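Side-chain contacts in cytochrome C (Marichromatium purpuratum 984, PDB 5LO9), which carries several c-type hemes and probably oxidises thiosulfate to tetrathionate, passing the electrons from heme to heme: residues A[2-7]-A[73-78]; A[6-11]-A[16-21]; A[50-55]-A[67-72]. All blocks are in the same frame, centred on the assembly; numbering follows the deposited sequence.

How the interactions relate
All three contacts lie in the cytochrome c unit that holds the first heme. Interactions 1 and 2, with centres about 9 Å apart, both start from helix 2-10. They meet where Leu8 CD1 lies 3.7 Å from Asp76 OD1. Interaction 3 is nested within the loop that interaction 1 closes, about 13 Å from it between centres, and the two join where Ile77 CG1 packs 3.8 Å from Ile52 CG2. Interactions 2 and 3, about 14 Å apart between centres, touch through Val19 CG1 and Trp68 CH2 at 3.5 Å. Interaction 2 contains a covalent attachment of the first heme, whereas segment 50-55 of interaction 3 touches that heme and also holds a propionate of the second.

Interaction 1: A[2-7]-A[73-78]; sequences FERGRT and TPVDIA
The guanidinium of Arg4 and the carboxylate of Asp76 are turned 75° against each other, and the carboxylate oxygen OD1 approaches the guanidinium obliquely. Val75 CG1 is likewise oblique to the guanidinium plane, 3.9 Å from Arg4 NH2, although the side chains themselves cross at about a right angle. A second guanidinium of helix 2-10, that of Arg6, has the Glu3 carboxylate at its edge, in plane, with Arg6 NH2 bonded to Glu3 OE1 at 3.0 Å; the same NH2 lies at the edge of the Phe2 ring, in its plane.

Across the helices the link is a salt bridge, Arg4 NE to Asp76 OD1 at 2.8 Å. Its N-H...O angle of 124° makes the hydrogen bond weak. Arg4 reaches this position with CG anti to its backbone N (chi1 175°) and then bends at chi2 and chi3, which brings NE in front of OD1. Asp76 is positioned by the start of helix 74-86, where Thr73 is the N-cap: Asp76 N donates to Thr73 OG1 at 3.2 Å. At the other carboxylate oxygen, OD2, Arg16 NE makes a long, weak ion pair.

Asp76 is buried near a helix N-terminus and two arginines, a setting likely to favour its charged form. The poor N-H...O angle suggests that charge, more than directional bonding, joins helix 2-10 to helix 74-86.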
loop_
_atom_site.group_PDB
_atom_site.type_symbol
_atom_site.label_atom_id
_atom_site.label_comp_id
_atom_site.label_asym_id
_atom_site.label_seq_id
_atom_site.Cartn_x
_atom_site.Cartn_y
_atom_site.Cartn_z
ATOM N N PHE A 2 -11.802 16.618 -57.208
ATOM C CA PHE A 2 -11.333 17.818 -56.507
ATOM C C PHE A 2 -11.557 19.076 -57.359
ATOM O O PHE A 2 -11.681 20.171 -56.792
ATOM C CB PHE A 2 -9.842 17.634 -56.120
ATOM C CG PHE A 2 -9.231 18.780 -55.304
ATOM C CD1 PHE A 2 -9.188 18.697 -53.898
ATOM C CD2 PHE A 2 -8.652 19.905 -55.914
ATOM C CE1 PHE A 2 -8.597 19.750 -53.087
ATOM C CE2 PHE A 2 -8.056 20.965 -55.113
ATOM C CZ PHE A 2 -8.037 20.877 -53.699
ATOM N N GLU A 3 -11.687 18.937 -58.701
ATOM C CA GLU A 3 -11.848 20.101 -59.584
ATOM C C GLU A 3 -13.295 20.591 -59.611
ATOM O O GLU A 3 -13.552 21.793 -59.451
ATOM C CB GLU A 3 -11.384 19.765 -61.016
ATOM C CG GLU A 3 -9.884 19.437 -61.180
ATOM C CD GLU A 3 -8.936 20.449 -60.517
ATOM O OE1 GLU A 3 -9.387 21.549 -60.090
ATOM O OE2 GLU A 3 -7.725 20.126 -60.435
ATOM N N ARG A 4 -14.254 19.674 -59.740
ATOM C CA ARG A 4 -15.644 20.073 -59.612
ATOM C C ARG A 4 -15.883 20.652 -58.223
ATOM O O ARG A 4 -16.485 21.725 -58.077
ATOM C CB ARG A 4 -16.557 18.870 -59.887
ATOM C CG ARG A 4 -18.067 19.116 -59.668
ATOM C CD ARG A 4 -18.750 19.942 -60.793
ATOM N NE ARG A 4 -20.065 19.390 -61.170
ATOM C CZ ARG A 4 -20.254 18.393 -62.040
ATOM N NH1 ARG A 4 -19.211 17.825 -62.656
ATOM N NH2 ARG A 4 -21.495 17.965 -62.298
ATOM N N GLY A 5 -15.367 19.969 -57.194
ATOM C CA GLY A 5 -15.462 20.484 -55.839
ATOM C C GLY A 5 -14.921 21.893 -55.691
ATOM O O GLY A 5 -15.561 22.759 -55.079
ATOM N N ARG A 6 -13.733 22.148 -56.245
ATOM C CA ARG A 6 -13.152 23.485 -56.122
ATOM C C ARG A 6 -14.044 24.524 -56.787
ATOM O O ARG A 6 -14.311 25.591 -56.212
ATOM C CB ARG A 6 -11.723 23.546 -56.696
ATOM C CG ARG A 6 -10.915 24.810 -56.200
ATOM C CD ARG A 6 -9.747 25.245 -57.104
ATOM N NE ARG A 6 -9.091 24.101 -57.742
ATOM C CZ ARG A 6 -7.991 23.496 -57.281
ATOM N NH1 ARG A 6 -7.404 23.907 -56.147
ATOM N NH2 ARG A 6 -7.496 22.447 -57.945
ATOM N N THR A 7 -14.521 24.244 -58.001
ATOM C CA THR A 7 -15.296 25.277 -58.674
ATOM C C THR A 7 -16.629 25.517 -57.952
ATOM O O THR A 7 -17.041 26.677 -57.808
ATOM C CB THR A 7 -15.496 24.919 -60.162
ATOM O OG1 THR A 7 -16.252 23.712 -60.271
ATOM C CG2 THR A 7 -14.107 24.729 -60.913
ATOM N N THR A 73 -26.433 17.516 -56.981
ATOM C CA THR A 73 -26.591 16.176 -57.522
ATOM C C THR A 73 -25.688 15.242 -56.751
ATOM O O THR A 73 -24.780 15.688 -56.056
ATOM C CB THR A 73 -26.235 16.144 -59.007
ATOM O OG1 THR A 73 -24.860 16.535 -59.192
ATOM C CG2 THR A 73 -27.137 17.071 -59.802
ATOM N N PRO A 74 -25.933 13.954 -56.808
ATOM C CA PRO A 74 -25.010 13.010 -56.152
ATOM C C PRO A 74 -23.548 13.209 -56.545
ATOM O O PRO A 74 -22.671 13.240 -55.670
ATOM C CB PRO A 74 -25.540 11.654 -56.609
ATOM C CG PRO A 74 -26.989 11.896 -56.850
ATOM C CD PRO A 74 -27.124 13.309 -57.337
ATOM N N VAL A 75 -23.265 13.391 -57.839
ATOM C CA VAL A 75 -21.881 13.612 -58.259
ATOM C C VAL A 75 -21.343 14.909 -57.650
ATOM O O VAL A 75 -20.180 14.974 -57.238
ATOM C CB VAL A 75 -21.771 13.585 -59.808
ATOM C CG1 VAL A 75 -22.614 14.657 -60.457
ATOM C CG2 VAL A 75 -20.370 13.726 -60.257
ATOM N N ASP A 76 -22.182 15.952 -57.560
ATOM C CA ASP A 76 -21.779 17.204 -56.912
ATOM C C ASP A 76 -21.440 16.983 -55.428
ATOM O O ASP A 76 -20.463 17.533 -54.908
ATOM C CB ASP A 76 -22.899 18.249 -57.061
ATOM C CG ASP A 76 -22.967 18.899 -58.477
ATOM O OD1 ASP A 76 -21.939 18.916 -59.196
ATOM O OD2 ASP A 76 -24.054 19.428 -58.858
ATOM N N ILE A 77 -22.273 16.216 -54.723
ATOM C CA ILE A 77 -22.055 15.893 -53.309
ATOM C C ILE A 77 -20.677 15.272 -53.116
ATOM O O ILE A 77 -19.843 15.754 -52.338
ATOM C CB ILE A 77 -23.175 14.952 -52.803
ATOM C CG1 ILE A 77 -24.512 15.692 -52.685
ATOM C CG2 ILE A 77 -22.875 14.374 -51.475
ATOM C CD1 ILE A 77 -25.706 14.786 -52.456
ATOM N N ALA A 78 -20.406 14.197 -53.842
ATOM C CA ALA A 78 -19.113 13.544 -53.701
ATOM C C ALA A 78 -17.944 14.481 -54.029
ATOM O O ALA A 78 -16.912 14.452 -53.353
ATOM C CB ALA A 78 -19.104 12.330 -54.575
#

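Interaction 2: A[6-11]-A[16-21]; sequences RTLAEQ and RGIVAC. With HEC (heme c), chain C.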
loop_
_atom_site.group_PDB
_atom_site.type_symbol
_atom_site.label_atom_id
_atom_site.label_comp_id
_atom_site.label_asym_id
_atom_site.label_seq_id
_atom_site.Cartn_x
_atom_site.Cartn_y
_atom_site.Cartn_z
ATOM N N ARG A 6 -13.733 22.148 -56.245
ATOM C CA ARG A 6 -13.152 23.485 -56.122
ATOM C C ARG A 6 -14.044 24.524 -56.787
ATOM O O ARG A 6 -14.311 25.591 -56.212
ATOM C CB ARG A 6 -11.723 23.546 -56.696
ATOM C CG ARG A 6 -10.915 24.810 -56.200
ATOM C CD ARG A 6 -9.747 25.245 -57.104
ATOM N NE ARG A 6 -9.091 24.101 -57.742
ATOM C CZ ARG A 6 -7.991 23.496 -57.281
ATOM N NH1 ARG A 6 -7.404 23.907 -56.147
ATOM N NH2 ARG A 6 -7.496 22.447 -57.945
ATOM N N THR A 7 -14.521 24.244 -58.001
ATOM C CA THR A 7 -15.296 25.277 -58.674
ATOM C C THR A 7 -16.629 25.517 -57.952
ATOM O O THR A 7 -17.041 26.677 -57.808
ATOM C CB THR A 7 -15.496 24.919 -60.162
ATOM O OG1 THR A 7 -16.252 23.712 -60.271
ATOM C CG2 THR A 7 -14.107 24.729 -60.913
ATOM N N LEU A 8 -17.247 24.471 -57.379
ATOM C CA LEU A 8 -18.457 24.686 -56.578
ATOM C C LEU A 8 -18.158 25.429 -55.290
ATOM O O LEU A 8 -18.950 26.282 -54.861
ATOM C CB LEU A 8 -19.127 23.369 -56.234
ATOM C CG LEU A 8 -19.952 22.692 -57.311
ATOM C CD1 LEU A 8 -20.621 21.420 -56.749
ATOM C CD2 LEU A 8 -20.975 23.668 -57.832
ATOM N N ALA A 9 -17.053 25.101 -54.627
ATOM C CA ALA A 9 -16.760 25.815 -53.394
ATOM C C ALA A 9 -16.400 27.268 -53.667
ATOM O O ALA A 9 -16.846 28.160 -52.936
ATOM C CB ALA A 9 -15.650 25.121 -52.624
ATOM N N GLU A 10 -15.609 27.537 -54.713
ATOM C CA GLU A 10 -15.072 28.888 -54.896
ATOM C C GLU A 10 -15.966 29.784 -55.751
ATOM O O GLU A 10 -16.040 30.991 -55.502
ATOM C CB GLU A 10 -13.684 28.820 -55.544
ATOM C CG GLU A 10 -12.561 28.189 -54.688
ATOM C CD GLU A 10 -11.183 28.290 -55.354
ATOM O OE1 GLU A 10 -11.084 28.869 -56.469
ATOM O OE2 GLU A 10 -10.219 27.717 -54.801
ATOM N N GLN A 11 -16.691 29.223 -56.715
ATOM C CA GLN A 11 -17.459 30.026 -57.660
ATOM C C GLN A 11 -18.900 29.585 -57.860
ATOM O O GLN A 11 -19.663 30.331 -58.474
ATOM C CB GLN A 11 -16.760 30.030 -59.026
ATOM C CG GLN A 11 -15.429 30.767 -59.046
ATOM C CD GLN A 11 -14.561 30.330 -60.213
ATOM O OE1 GLN A 11 -15.051 30.057 -61.318
ATOM N NE2 GLN A 11 -13.252 30.276 -59.974
ATOM N N ARG A 16 -26.572 25.865 -63.035
ATOM C CA ARG A 16 -27.396 25.037 -62.151
ATOM C C ARG A 16 -28.010 25.828 -60.985
ATOM O O ARG A 16 -28.727 25.238 -60.161
ATOM C CB ARG A 16 -26.576 23.865 -61.570
ATOM C CG ARG A 16 -25.682 23.027 -62.513
ATOM C CD ARG A 16 -25.202 21.741 -61.780
ATOM N NE ARG A 16 -26.290 20.752 -61.810
ATOM C CZ ARG A 16 -26.524 19.849 -62.774
ATOM N NH1 ARG A 16 -25.728 19.728 -63.845
ATOM N NH2 ARG A 16 -27.587 19.048 -62.660
ATOM N N GLY A 17 -27.742 27.127 -60.883
ATOM C CA GLY A 17 -28.291 27.942 -59.809
ATOM C C GLY A 17 -27.762 27.582 -58.442
ATOM O O GLY A 17 -28.533 27.538 -57.474
ATOM N N ILE A 18 -26.455 27.350 -58.337
ATOM C CA ILE A 18 -25.809 26.950 -57.099
ATOM C C ILE A 18 -24.798 28.028 -56.742
ATOM O O ILE A 18 -23.902 28.327 -57.538
ATOM C CB ILE A 18 -25.132 25.581 -57.234
ATOM C CG1 ILE A 18 -26.170 24.467 -57.345
ATOM C CG2 ILE A 18 -24.216 25.321 -56.036
ATOM C CD1 ILE A 18 -25.586 23.121 -57.702
ATOM N N VAL A 19 -24.953 28.618 -55.551
ATOM C CA VAL A 19 -24.028 29.643 -55.080
ATOM C C VAL A 19 -22.746 28.997 -54.586
ATOM O O VAL A 19 -22.692 27.809 -54.260
ATOM C CB VAL A 19 -24.634 30.528 -53.971
ATOM C CG1 VAL A 19 -25.848 31.241 -54.442
ATOM C CG2 VAL A 19 -24.985 29.684 -52.760
ATOM N N ALA A 20 -21.702 29.814 -54.535
ATOM C CA ALA A 20 -20.416 29.365 -54.038
ATOM C C ALA A 20 -20.540 28.982 -52.575
ATOM O O ALA A 20 -20.981 29.800 -51.763
ATOM C CB ALA A 20 -19.393 30.492 -54.188
ATOM N N CYS A 21 -20.097 27.761 -52.225
ATOM C CA CYS A 21 -20.114 27.372 -50.817
ATOM C C CYS A 21 -19.311 28.346 -49.961
ATOM O O CYS A 21 -19.679 28.639 -48.811
ATOM C CB CYS A 21 -19.553 25.979 -50.633
ATOM S SG CYS A 21 -20.302 24.756 -51.597
HETATM FE FE HEC C . -23.378 24.906 -45.859
HETATM C CHA HEC C . -23.838 23.460 -42.716
HETATM C CHB HEC C . -21.855 21.933 -47.009
HETATM C CHC HEC C . -23.247 26.226 -49.110
HETATM C CHD HEC C . -24.665 27.964 -44.668
HETATM N NA HEC C . -22.918 23.036 -45.031
HETATM C C1A HEC C . -23.179 22.658 -43.761
HETATM C C2A HEC C . -22.751 21.260 -43.463
HETATM C C3A HEC C . -22.180 20.828 -44.738
HETATM C C4A HEC C . -22.324 22.000 -45.630
HETATM C CMA HEC C . -21.592 19.490 -45.011
HETATM C CAA HEC C . -22.849 20.451 -42.185
HETATM C CBA HEC C . -21.530 20.643 -41.460
HETATM C CGA HEC C . -21.254 19.699 -40.307
HETATM O O1A HEC C . -20.294 19.987 -39.553
HETATM O O2A HEC C . -21.948 18.677 -40.122
HETATM N NB HEC C . -22.670 24.217 -47.695
HETATM C C1B HEC C . -22.098 23.034 -47.934
HETATM C C2B HEC C . -21.713 22.860 -49.340
HETATM C C3B HEC C . -22.122 24.118 -49.971
HETATM C C4B HEC C . -22.713 24.883 -48.863
HETATM C CMB HEC C . -21.036 21.678 -49.934
HETATM C CAB HEC C . -22.003 24.500 -51.412
HETATM C CBB HEC C . -22.753 23.467 -52.239
HETATM N NC HEC C . -23.858 26.748 -46.713
HETATM C C1C HEC C . -23.755 27.069 -48.009
HETATM C C2C HEC C . -24.170 28.458 -48.281
HETATM C C3C HEC C . -24.569 28.975 -46.978
HETATM C C4C HEC C . -24.324 27.829 -46.083
HETATM C CMC HEC C . -24.158 29.144 -49.600
HETATM C CAC HEC C . -25.092 30.327 -46.590
HETATM C CBC HEC C . -26.253 30.726 -47.440
HETATM N ND HEC C . -24.124 25.585 -44.037
HETATM C C1D HEC C . -24.583 26.812 -43.776
HETATM C C2D HEC C . -25.033 26.975 -42.388
HETATM C C3D HEC C . -24.798 25.670 -41.792
HETATM C C4D HEC C . -24.242 24.867 -42.914
HETATM C CMD HEC C . -25.610 28.191 -41.742
HETATM C CAD HEC C . -25.156 25.276 -40.390
HETATM C CBD HEC C . -26.438 24.460 -40.564
HETATM C CGD HEC C . -26.988 23.989 -39.250
HETATM O O1D HEC C . -27.650 22.912 -39.199
HETATM O O2D HEC C . -26.769 24.732 -38.279
#
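Cys21, the first cysteine of the CXXCH heme-binding motif, is tied through its backbone to the end of helix 2-10: Cys21 N donates to Leu8 O at 3.2 Å. The N-H...O angle is 162°, and the donor is tilted 16° from the carbonyl plane. The same oxygen receives a CA-H...O contact from Ala20 CA at 3.5 Å, so two consecutive residues of the heme-binding segment converge on one helix carbonyl.

Beside this polar point, the Ala20 methyl lies against carbonyl oxygens of the last helical turn, with CB 3.6 Å from Glu10 O and also close to Ala9 O. The apolar pairs are two: Leu8 extends CD2 to within 4.1 Å of Ile18 CG2, the two chains slanting across each other, while Ala9 CB and Cys21 CB are 4.5 Å apart.

Further out, the turn into 16-21 fits a G1 beta bulge, in which Gly17 and Ile18 both face Asp13. Gly17 adopts a positive phi there, and the Asp13 carboxylate accepts from Arg16 N. A backbone hydrogen bond between Ala9 and Ala22 continues the link, and Tyr84 of helix 74-86 touches both Ala9 and Cys21. His25, four residues beyond Cys21, is an axial ligand of the heme iron.

SG of Cys21 stands anti to its carbonyl carbon (chi1 -54°), which aims it at the porphyrin. There it is covalently bound to the heme carbon CAB, with a modelled SG-CAB length of 1.7 Å.

Interaction 3: A[50-55]-A[67-72]; sequences TQIERF and PWAERL. With HEC (heme c), chain D; PGO (S-1,2-propanediol), chain I.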
loop_
_atom_site.group_PDB
_atom_site.type_symbol
_atom_site.label_atom_id
_atom_site.label_comp_id
_atom_site.label_asym_id
_atom_site.label_seq_id
_atom_site.Cartn_x
_atom_site.Cartn_y
_atom_site.Cartn_z
ATOM N N THR A 50 -22.472 12.425 -45.643
ATOM C CA THR A 50 -23.579 11.952 -44.812
ATOM C C THR A 50 -24.402 13.122 -44.291
ATOM O O THR A 50 -25.634 13.056 -44.246
ATOM C CB THR A 50 -23.050 11.106 -43.650
ATOM O OG1 THR A 50 -22.551 9.880 -44.157
ATOM C CG2 THR A 50 -24.143 10.791 -42.620
ATOM N N GLN A 51 -23.746 14.220 -43.939
ATOM C CA GLN A 51 -24.488 15.360 -43.415
ATOM C C GLN A 51 -25.312 16.019 -44.516
ATOM O O GLN A 51 -26.433 16.459 -44.269
ATOM C CB GLN A 51 -23.540 16.374 -42.755
ATOM C CG GLN A 51 -22.878 15.866 -41.444
ATOM C CD GLN A 51 -23.856 15.141 -40.563
ATOM O OE1 GLN A 51 -24.939 15.661 -40.261
ATOM N NE2 GLN A 51 -23.514 13.904 -40.194
ATOM N N ILE A 52 -24.769 16.142 -45.725
ATOM C CA ILE A 52 -25.570 16.665 -46.826
ATOM C C ILE A 52 -26.792 15.779 -47.029
ATOM O O ILE A 52 -27.915 16.261 -47.212
ATOM C CB ILE A 52 -24.700 16.797 -48.094
ATOM C CG1 ILE A 52 -23.734 17.982 -47.926
ATOM C CG2 ILE A 52 -25.540 17.053 -49.308
ATOM C CD1 ILE A 52 -22.546 18.000 -48.863
ATOM N N GLU A 53 -26.604 14.474 -46.943
ATOM C CA GLU A 53 -27.727 13.577 -47.124
ATOM C C GLU A 53 -28.674 13.626 -45.940
ATOM O O GLU A 53 -29.874 13.372 -46.109
ATOM C CB GLU A 53 -27.227 12.151 -47.380
ATOM C CG GLU A 53 -26.779 11.928 -48.830
ATOM C CD GLU A 53 -25.892 10.661 -49.046
ATOM O OE1 GLU A 53 -25.718 9.845 -48.101
ATOM O OE2 GLU A 53 -25.366 10.482 -50.183
ATOM N N ARG A 54 -28.173 13.959 -44.742
ATOM C CA ARG A 54 -29.081 14.127 -43.601
ATOM C C ARG A 54 -30.039 15.275 -43.854
ATOM O O ARG A 54 -31.239 15.164 -43.571
ATOM C CB ARG A 54 -28.321 14.397 -42.299
ATOM C CG ARG A 54 -27.592 13.217 -41.718
ATOM C CD ARG A 54 -27.700 13.127 -40.210
ATOM N NE ARG A 54 -26.655 12.266 -39.694
ATOM C CZ ARG A 54 -26.688 10.939 -39.781
ATOM N NH1 ARG A 54 -27.705 10.308 -40.356
ATOM N NH2 ARG A 54 -25.689 10.232 -39.305
ATOM N N PHE A 55 -29.514 16.396 -44.362
ATOM C CA PHE A 55 -30.347 17.532 -44.718
ATOM C C PHE A 55 -31.415 17.098 -45.720
ATOM O O PHE A 55 -32.594 17.432 -45.575
ATOM C CB PHE A 55 -29.477 18.626 -45.325
ATOM C CG PHE A 55 -28.769 19.497 -44.346
ATOM C CD1 PHE A 55 -29.453 20.444 -43.626
ATOM C CD2 PHE A 55 -27.392 19.415 -44.195
ATOM C CE1 PHE A 55 -28.796 21.265 -42.755
ATOM C CE2 PHE A 55 -26.720 20.230 -43.309
ATOM C CZ PHE A 55 -27.415 21.144 -42.583
ATOM N N PRO A 67 -31.644 24.307 -48.481
ATOM C CA PRO A 67 -31.862 24.462 -49.924
ATOM C C PRO A 67 -30.624 24.204 -50.748
ATOM O O PRO A 67 -30.721 23.617 -51.832
ATOM C CB PRO A 67 -32.303 25.920 -50.050
ATOM C CG PRO A 67 -32.789 26.275 -48.744
ATOM C CD PRO A 67 -31.899 25.570 -47.784
ATOM N N TRP A 68 -29.449 24.609 -50.265
ATOM C CA TRP A 68 -28.232 24.288 -51.003
ATOM C C TRP A 68 -27.923 22.804 -50.948
ATOM O O TRP A 68 -27.379 22.251 -51.908
ATOM C CB TRP A 68 -27.083 25.095 -50.459
ATOM C CG TRP A 68 -27.436 26.501 -50.434
ATOM C CD1 TRP A 68 -27.529 27.315 -49.347
ATOM C CD2 TRP A 68 -27.778 27.287 -51.565
ATOM N NE1 TRP A 68 -27.888 28.583 -49.740
ATOM C CE2 TRP A 68 -28.056 28.587 -51.102
ATOM C CE3 TRP A 68 -27.866 27.022 -52.934
ATOM C CZ2 TRP A 68 -28.419 29.619 -51.960
ATOM C CZ3 TRP A 68 -28.221 28.050 -53.781
ATOM C CH2 TRP A 68 -28.496 29.333 -53.289
ATOM N N ALA A 69 -28.323 22.131 -49.878
ATOM C CA ALA A 69 -28.142 20.698 -49.838
ATOM C C ALA A 69 -29.057 19.985 -50.820
ATOM O O ALA A 69 -28.693 18.906 -51.298
ATOM C CB ALA A 69 -28.369 20.187 -48.433
ATOM N N GLU A 70 -30.277 20.511 -51.077
ATOM C CA GLU A 70 -31.181 19.807 -51.994
ATOM C C GLU A 70 -30.802 20.025 -53.461
ATOM O O GLU A 70 -31.041 19.140 -54.297
ATOM C CB GLU A 70 -32.640 20.213 -51.743
ATOM C CG GLU A 70 -33.116 21.482 -52.471
ATOM C CD GLU A 70 -34.625 21.770 -52.334
ATOM O OE1 GLU A 70 -35.466 20.811 -52.416
ATOM O OE2 GLU A 70 -34.943 22.983 -52.159
ATOM N N ARG A 71 -30.153 21.149 -53.775
ATOM C CA ARG A 71 -29.804 21.458 -55.145
ATOM C C ARG A 71 -28.610 20.675 -55.667
ATOM O O ARG A 71 -28.358 20.707 -56.869
ATOM C CB ARG A 71 -29.513 22.949 -55.311
ATOM C CG ARG A 71 -30.660 23.691 -55.935
ATOM C CD ARG A 71 -30.447 25.208 -55.935
ATOM N NE ARG A 71 -31.643 25.951 -56.345
ATOM C CZ ARG A 71 -32.242 25.825 -57.532
ATOM N NH1 ARG A 71 -31.771 24.982 -58.458
ATOM N NH2 ARG A 71 -33.324 26.549 -57.796
ATOM N N LEU A 72 -27.882 19.964 -54.818
ATOM C CA LEU A 72 -26.723 19.200 -55.265
ATOM C C LEU A 72 -27.163 17.906 -55.946
ATOM O O LEU A 72 -28.169 17.297 -55.575
ATOM C CB LEU A 72 -25.810 18.863 -54.076
ATOM C CG LEU A 72 -25.190 20.065 -53.388
ATOM C CD1 LEU A 72 -24.444 19.572 -52.184
ATOM C CD2 LEU A 72 -24.293 20.861 -54.316
HETATM FE FE HEC D . -20.933 14.240 -30.010
HETATM C CHA HEC D . -21.638 14.868 -33.365
HETATM C CHB HEC D . -21.028 17.682 -29.358
HETATM C CHC HEC D . -20.086 13.643 -26.678
HETATM C CHD HEC D . -21.125 10.812 -30.598
HETATM N NA HEC D . -21.262 15.948 -31.165
HETATM C C1A HEC D . -21.519 15.989 -32.465
HETATM C C2A HEC D . -21.728 17.350 -32.991
HETATM C C3A HEC D . -21.568 18.190 -31.801
HETATM C C4A HEC D . -21.277 17.210 -30.720
HETATM C CMA HEC D . -21.675 19.688 -31.743
HETATM C CAA HEC D . -22.036 17.814 -34.393
HETATM C CBA HEC D . -20.733 18.108 -35.121
HETATM C CGA HEC D . -20.998 18.650 -36.507
HETATM O O1A HEC D . -20.040 18.745 -37.303
HETATM O O2A HEC D . -22.169 18.988 -36.801
HETATM N NB HEC D . -20.614 15.441 -28.333
HETATM C C1B HEC D . -20.690 16.772 -28.268
HETATM C C2B HEC D . -20.398 17.306 -26.913
HETATM C C3B HEC D . -20.137 16.098 -26.123
HETATM C C4B HEC D . -20.302 15.016 -27.106
HETATM C CMB HEC D . -20.399 18.747 -26.483
HETATM C CAB HEC D . -19.762 15.954 -24.675
HETATM C CBB HEC D . -20.792 16.624 -23.811
HETATM N NC HEC D . -20.644 12.540 -28.848
HETATM C C1C HEC D . -20.294 12.504 -27.568
HETATM C C2C HEC D . -20.147 11.134 -27.038
HETATM C C3C HEC D . -20.471 10.276 -28.185
HETATM C C4C HEC D . -20.766 11.273 -29.247
HETATM C CMC HEC D . -19.775 10.775 -25.632
HETATM C CAC HEC D . -20.455 8.772 -28.342
HETATM C CBC HEC D . -21.009 7.926 -27.231
HETATM N ND HEC D . -21.309 13.055 -31.672
HETATM C C1D HEC D . -21.368 11.734 -31.706
HETATM C C2D HEC D . -21.670 11.202 -33.049
HETATM C C3D HEC D . -21.817 12.373 -33.881
HETATM C C4D HEC D . -21.568 13.477 -32.913
HETATM C CMD HEC D . -21.816 9.789 -33.455
HETATM C CAD HEC D . -22.137 12.408 -35.356
HETATM C CBD HEC D . -23.641 12.593 -35.598
HETATM C CGD HEC D . -24.014 12.348 -37.046
HETATM O O1D HEC D . -24.834 13.150 -37.535
HETATM O O2D HEC D . -23.498 11.395 -37.691
HETATM C C1 PGO I . -26.734 6.453 -41.652
HETATM C C2 PGO I . -25.820 6.486 -40.414
HETATM C C3 PGO I . -26.640 6.828 -39.147
HETATM O O1 PGO I . -27.952 7.188 -41.338
HETATM O O2 PGO I . -24.710 7.414 -40.561
#
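Propionate oxygen O1D of the second heme is gripped by two side chains of 50-55: Arg54 NE donates to it at 3.0 Å and Gln51 NE2 at 3.1 Å. Arg54 NH2 reaches the other oxygen of that propionate, O2D, at 3.0 Å and 168°, meeting it at the guanidinium edge and near its plane. One face of the guanidinium carries Thr50 CG2, and a propanediol, probably from the crystallisation liquor, accepts from NH1 and NH2. A leucine at Arg54 lacks both donors and the positive charge, and would probably leave the propionate held by Gln51 alone among the residues of 50-55, less well balanced in charge and easier to turn.

The opposing helix meets 50-55 through apolar groups, with no hydrogen bond between the two segments. Ala69 CB sits 3.7 Å from Phe55 CB and 4.3 Å from Ile52 CG2, consistent with the approach of Ile52 and Ala69 CA atoms to 5.7 Å. Ile52 holds CG2 anti to its backbone N, and this branch meets Leu72 CD1 at 4.0 Å; the two side chains cross at about a right angle.

Helix 45-57 thus lies between two hemes: Gln51 and Arg54 bind the second, while Ile52 and Phe55 touch the first. Helix 66-71 packs against it, Arg56 NH1 donates to Ala69 O and Leu72 O, and Ile77 of helix 74-86 touches both Ile52 and Leu72.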